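Local atomic coordinates of possible TctC subunit of the Tripartite Tricarboxylate Transport(TTT) Family (Rhodopseudomonas palustris, PDB entry 6HKE), a protein that binds malate as a periplasmic substrate-binding protein and probably delivers this C4-dicarboxylate to a tripartite tricarboxylate transporter for uptake. Residues 261-266 with 283-288. The protein carries 2 engineered substitutions. Residues are numbered along the deposited sequence; the frame is centred on the assembly and turned at random.
Sequences RALDQS and EQRAPV
Arg285 reaches across to Asp264 and Leu263 and ties two C-terminal parts of this type II periplasmic binding protein fold together. Leu263 belongs to helix 249-263, and Asp264 is the next residue in the chain. Arg285 sits in the loop just before helix 287-305. The arginine side chain turns CG away from its own carbonyl carbon (chi1 -77°) and then runs extended as far as NE, which brings the guanidinium to helix 249-263. On the way the side chain also touches Val279. NE passes 4.0 Å from Leu263 CD1. CZ is 4.0 Å from Leu263 CB, and this CB rests over one guanidinium face, offset toward the NH2 rim. The leucine side chain runs the opposite way alongside the arginine. NH2 also donates to the carbonyl oxygen of Pro280, a residue the Leu263 side chain touches. NH1 has two partners: Ser260 OG and the Asp264 carboxylate. The Asp264 carboxylate and Arg285 guanidinium planes are 39° apart, and NH1 meets Asp264 OD1 from above the carboxylate plane. An alanine in place of Arg285 would probably leave the Asp264 carboxylate without its charged mate and open a gap beside Leu263. The site lies away from the malate pocket. The salt bridge is a nearly straight hydrogen bond, with Arg285 NH1 2.9 Å from Asp264 OD1 and that oxygen in the guanidinium plane.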
loop_
_atom_site.group_PDB
_atom_site.type_symbol
_atom_site.label_atom_id
_atom_site.label_comp_id
_atom_site.label_asym_id
_atom_site.label_seq_id
_atom_site.Cartn_x
_atom_site.Cartn_y
_atom_site.Cartn_z
ATOM N N ARG A 261 -16.434 12.136 5.429
ATOM C CA ARG A 261 -16.482 13.623 5.364
ATOM C C ARG A 261 -15.088 14.158 5.010
ATOM O O ARG A 261 -15.013 15.176 4.272
ATOM C CB ARG A 261 -17.090 14.142 6.669
ATOM C CG ARG A 261 -18.576 13.820 6.775
ATOM C CD ARG A 261 -19.162 13.872 8.177
ATOM N NE ARG A 261 -19.077 15.233 8.683
ATOM C CZ ARG A 261 -19.940 16.214 8.423
ATOM N NH1 ARG A 261 -21.010 16.009 7.669
ATOM N NH2 ARG A 261 -19.721 17.413 8.928
ATOM N N ALA A 262 -14.020 13.480 5.468
ATOM C CA ALA A 262 -12.606 13.813 5.160
ATOM C C ALA A 262 -12.334 13.632 3.655
ATOM O O ALA A 262 -11.707 14.528 3.024
ATOM C CB ALA A 262 -11.665 12.965 5.984
ATOM N N LEU A 263 -12.755 12.496 3.105
ATOM C CA LEU A 263 -12.645 12.168 1.660
ATOM C C LEU A 263 -13.381 13.223 0.808
ATOM O O LEU A 263 -12.942 13.457 -0.315
ATOM C CB LEU A 263 -13.227 10.768 1.445
ATOM C CG LEU A 263 -12.399 9.634 2.036
ATOM C CD1 LEU A 263 -13.071 8.298 1.785
ATOM C CD2 LEU A 263 -10.984 9.660 1.479
ATOM N N ASP A 264 -14.428 13.859 1.342
ATOM C CA ASP A 264 -15.218 14.917 0.650
ATOM C C ASP A 264 -14.501 16.268 0.656
ATOM O O ASP A 264 -14.949 17.128 -0.092
ATOM C CB ASP A 264 -16.574 15.140 1.320
ATOM C CG ASP A 264 -17.498 13.957 1.178
ATOM O OD1 ASP A 264 -17.327 13.199 0.185
ATOM O OD2 ASP A 264 -18.354 13.796 2.072
ATOM N N GLN A 265 -13.478 16.473 1.492
ATOM C CA GLN A 265 -12.736 17.757 1.537
ATOM C C GLN A 265 -11.975 17.941 0.221
ATOM O O GLN A 265 -11.316 17.000 -0.224
ATOM C CB GLN A 265 -11.754 17.819 2.699
ATOM C CG GLN A 265 -12.414 17.851 4.064
ATOM C CD GLN A 265 -13.548 18.840 4.061
ATOM O OE1 GLN A 265 -14.714 18.460 3.985
ATOM N NE2 GLN A 265 -13.205 20.113 4.072
ATOM N N SER A 266 -12.081 19.126 -0.371
ATOM C CA SER A 266 -11.400 19.498 -1.628
ATOM C C SER A 266 -9.910 19.176 -1.524
ATOM O O SER A 266 -9.360 18.639 -2.502
ATOM C CB SER A 266 -11.587 20.938 -1.950
ATOM O OG SER A 266 -11.083 21.184 -3.250
ATOM N N GLU A 283 -20.549 4.541 -2.633
ATOM C CA GLU A 283 -20.993 3.132 -2.445
ATOM C C GLU A 283 -19.827 2.237 -1.975
ATOM O O GLU A 283 -20.092 1.048 -1.687
ATOM C CB GLU A 283 -21.646 2.568 -3.710
ATOM C CG GLU A 283 -20.664 2.096 -4.775
ATOM C CD GLU A 283 -20.276 3.145 -5.804
ATOM O OE1 GLU A 283 -20.517 4.360 -5.552
ATOM O OE2 GLU A 283 -19.740 2.742 -6.868
ATOM N N GLN A 284 -18.592 2.758 -1.910
ATOM C CA GLN A 284 -17.387 1.991 -1.481
ATOM C C GLN A 284 -17.057 2.269 -0.006
ATOM O O GLN A 284 -16.054 1.710 0.470
ATOM C CB GLN A 284 -16.176 2.348 -2.345
ATOM C CG GLN A 284 -16.123 1.700 -3.723
ATOM C CD GLN A 284 -14.851 2.140 -4.413
ATOM O OE1 GLN A 284 -14.771 3.222 -4.992
ATOM N NE2 GLN A 284 -13.821 1.321 -4.322
ATOM N N ARG A 285 -17.866 3.063 0.709
ATOM C CA ARG A 285 -17.444 3.684 1.993
ATOM C C ARG A 285 -17.959 2.912 3.218
ATOM O O ARG A 285 -17.409 3.142 4.305
ATOM C CB ARG A 285 -17.867 5.151 2.026
ATOM C CG ARG A 285 -16.953 6.025 1.180
ATOM C CD ARG A 285 -17.380 7.481 1.083
ATOM N NE ARG A 285 -16.692 8.176 -0.001
ATOM C CZ ARG A 285 -16.704 9.494 -0.190
ATOM N NH1 ARG A 285 -17.375 10.305 0.619
ATOM N NH2 ARG A 285 -16.030 10.008 -1.194
ATOM N N ALA A 286 -18.943 2.024 3.083
ATOM C CA ALA A 286 -19.403 1.148 4.192
ATOM C C ALA A 286 -18.224 0.339 4.761
ATOM O O ALA A 286 -17.311 -0.076 4.044
ATOM C CB ALA A 286 -20.533 0.266 3.719
ATOM N N PRO A 287 -18.159 0.119 6.089
ATOM C CA PRO A 287 -17.162 -0.788 6.677
ATOM C C PRO A 287 -16.987 -2.155 5.983
ATOM O O PRO A 287 -15.874 -2.689 5.965
ATOM C CB PRO A 287 -17.728 -0.998 8.086
ATOM C CG PRO A 287 -18.397 0.340 8.405
ATOM C CD PRO A 287 -19.039 0.741 7.095
ATOM N N VAL A 288 -18.074 -2.720 5.453
ATOM C CA VAL A 288 -18.093 -4.103 4.889
ATOM C C VAL A 288 -17.382 -4.119 3.526
ATOM O O VAL A 288 -16.753 -5.149 3.200
ATOM C CB VAL A 288 -19.527 -4.668 4.812
ATOM C CG1 VAL A 288 -20.349 -4.029 3.702
ATOM C CG2 VAL A 288 -19.534 -6.187 4.683
#